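Local coordinates for putative lipoprotein YcdA (Bacillus subtilis subsp. subtilis str. 168, PDB 4R4G), which is of unknown function but is a putative membrane-anchored lipoprotein with an Ig-like N-terminal domain and an NTF2-related C-terminal domain, at residues Ser230-Ile235 with Met299-Ile304. Numbering follows the deposited sequence.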
loop_
_atom_site.group_PDB
_atom_site.type_symbol
_atom_site.label_atom_id
_atom_site.label_comp_id
_atom_site.label_asym_id
_atom_site.label_seq_id
_atom_site.Cartn_x
_atom_site.Cartn_y
_atom_site.Cartn_z
ATOM N N SER A 230 1.428 -9.227 -1.912
ATOM C CA SER A 230 1.805 -10.474 -2.545
ATOM C C SER A 230 3.246 -10.783 -2.201
ATOM O O SER A 230 4.200 -10.290 -2.816
ATOM C CB SER A 230 1.565 -10.431 -4.055
ATOM O OG SER A 230 0.185 -10.349 -4.389
ATOM N N LYS A 231 3.368 -11.606 -1.160
ATOM C CA LYS A 231 4.590 -12.141 -0.585
ATOM C C LYS A 231 5.392 -10.994 0.012
ATOM O O LYS A 231 4.893 -10.378 0.953
ATOM C CB LYS A 231 5.372 -13.018 -1.598
ATOM C CG LYS A 231 4.605 -14.287 -2.000
ATOM C CD LYS A 231 5.298 -15.067 -3.105
ATOM C CE LYS A 231 4.608 -16.378 -3.408
ATOM N NZ LYS A 231 5.503 -17.299 -4.163
ATOM N N ASP A 232 6.576 -10.677 -0.530
ATOM C CA ASP A 232 7.437 -9.624 0.008
ATOM C C ASP A 232 7.229 -8.245 -0.663
ATOM O O ASP A 232 8.045 -7.337 -0.454
ATOM C CB ASP A 232 8.913 -10.057 -0.076
ATOM C CG ASP A 232 9.417 -10.739 1.190
ATOM O OD1 ASP A 232 8.653 -11.547 1.780
ATOM O OD2 ASP A 232 10.573 -10.464 1.596
ATOM N N GLU A 233 6.130 -8.062 -1.418
ATOM C CA GLU A 233 5.901 -6.772 -2.051
ATOM C C GLU A 233 4.418 -6.402 -2.137
ATOM O O GLU A 233 3.577 -7.239 -2.493
ATOM C CB GLU A 233 6.603 -6.649 -3.429
ATOM C CG GLU A 233 6.242 -7.623 -4.543
ATOM C CD GLU A 233 7.025 -7.430 -5.839
ATOM O OE1 GLU A 233 8.269 -7.271 -5.784
ATOM O OE2 GLU A 233 6.385 -7.450 -6.916
ATOM N N ALA A 234 4.113 -5.116 -1.797
ATOM C CA ALA A 234 2.760 -4.543 -1.803
ATOM C C ALA A 234 2.574 -3.478 -2.859
ATOM O O ALA A 234 3.552 -2.930 -3.367
ATOM C CB ALA A 234 2.442 -3.938 -0.447
ATOM N N ILE A 235 1.299 -3.160 -3.156
ATOM C CA ILE A 235 0.889 -2.085 -4.060
ATOM C C ILE A 235 0.119 -1.059 -3.242
ATOM O O ILE A 235 -0.939 -1.368 -2.683
ATOM C CB ILE A 235 0.098 -2.542 -5.328
ATOM C CG1 ILE A 235 0.942 -3.478 -6.215
ATOM C CG2 ILE A 235 -0.450 -1.330 -6.135
ATOM C CD1 ILE A 235 2.317 -2.912 -6.715
HETATM N N MSE A 299 5.946 -1.221 -2.940
HETATM C CA MSE A 299 6.751 -1.264 -1.716
HETATM C C MSE A 299 7.333 -2.654 -1.578
HETATM O O MSE A 299 6.723 -3.614 -2.056
HETATM C CB MSE A 299 5.905 -0.940 -0.467
HETATM C CG MSE A 299 5.226 0.420 -0.474
HETATM SE SE MSE A 299 6.447 1.897 -0.520
HETATM C CE MSE A 299 7.177 1.853 1.304
ATOM N N LYS A 300 8.472 -2.786 -0.890
ATOM C CA LYS A 300 9.111 -4.080 -0.697
ATOM C C LYS A 300 9.438 -4.273 0.774
ATOM O O LYS A 300 10.100 -3.425 1.374
ATOM C CB LYS A 300 10.368 -4.190 -1.588
ATOM C CG LYS A 300 10.054 -4.680 -3.013
ATOM C CD LYS A 300 11.149 -4.362 -4.054
ATOM C CE LYS A 300 10.982 -5.178 -5.326
ATOM N NZ LYS A 300 11.852 -4.694 -6.436
ATOM N N LYS A 301 8.958 -5.392 1.355
ATOM C CA LYS A 301 9.148 -5.751 2.768
ATOM C C LYS A 301 10.458 -6.517 2.997
ATOM O O LYS A 301 10.843 -7.346 2.171
ATOM C CB LYS A 301 7.955 -6.596 3.257
ATOM C CG LYS A 301 7.934 -6.904 4.757
ATOM C CD LYS A 301 6.726 -7.741 5.160
ATOM C CE LYS A 301 6.922 -9.243 5.052
ATOM N NZ LYS A 301 5.687 -9.992 5.437
ATOM N N ASN A 302 11.119 -6.258 4.136
ATOM C CA ASN A 302 12.341 -6.951 4.522
ATOM C C ASN A 302 11.989 -8.095 5.520
ATOM O O ASN A 302 10.831 -8.529 5.563
ATOM C CB ASN A 302 13.382 -5.961 5.076
ATOM C CG ASN A 302 13.171 -5.419 6.474
ATOM O OD1 ASN A 302 12.118 -5.566 7.105
ATOM N ND2 ASN A 302 14.213 -4.816 7.011
ATOM N N ASP A 303 12.989 -8.595 6.288
ATOM C CA ASP A 303 12.798 -9.681 7.263
ATOM C C ASP A 303 12.089 -9.179 8.525
ATOM O O ASP A 303 11.197 -9.861 9.036
ATOM C CB ASP A 303 14.143 -10.336 7.662
ATOM C CG ASP A 303 15.139 -10.534 6.535
ATOM O OD1 ASP A 303 15.792 -9.523 6.124
ATOM O OD2 ASP A 303 15.300 -11.693 6.088
ATOM N N ILE A 304 12.498 -7.988 9.019
ATOM C CA ILE A 304 12.023 -7.307 10.232
ATOM C C ILE A 304 10.710 -6.495 9.947
ATOM O O ILE A 304 10.305 -5.674 10.770
ATOM C CB ILE A 304 13.228 -6.455 10.775
ATOM C CG1 ILE A 304 14.268 -7.343 11.525
ATOM C CG2 ILE A 304 12.875 -5.177 11.560
ATOM C CD1 ILE A 304 13.800 -8.136 12.829
#
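D232 meets K301 where a type II' turn, S230 to E233, delivers its chain alongside the neighbouring strand 293-301, a worked example of how a hairpin end is joined to a third strand. The carbonyl O of D232 accepts a hydrogen bond from the amide N of K301, 2.8 Å away and nearly straight (161° at the hydrogen), and the CA of K300 adds a CA-H...O contact to the same oxygen. E233 pairs with K300 at a non-hydrogen-bonded position, and the two side chains run side by side in the same direction. Chi1 (60°) sets E233 CG between the backbone N and the carbonyl carbon; the chain runs on extended from there, and OE1 lies beside K300, 3.5 Å from CE. K300 NZ is 4.5 Å from OE1, too far for a salt bridge, so any attraction is long-range. A234 and selenomethionine M299 form the hydrogen-bonded pair: A234 N to M299 O and M299 N to A234 O are both 3.0 Å. On the face these two share, W307 and helix 145-157 pack against A234 and M299. The antiparallel ladder thus joins the hairpin of strands 221-230 and 233-244 to strand 293-301, within the mixed sheet of the C-terminal DUF5105 domain, a family of the NTF2 clan.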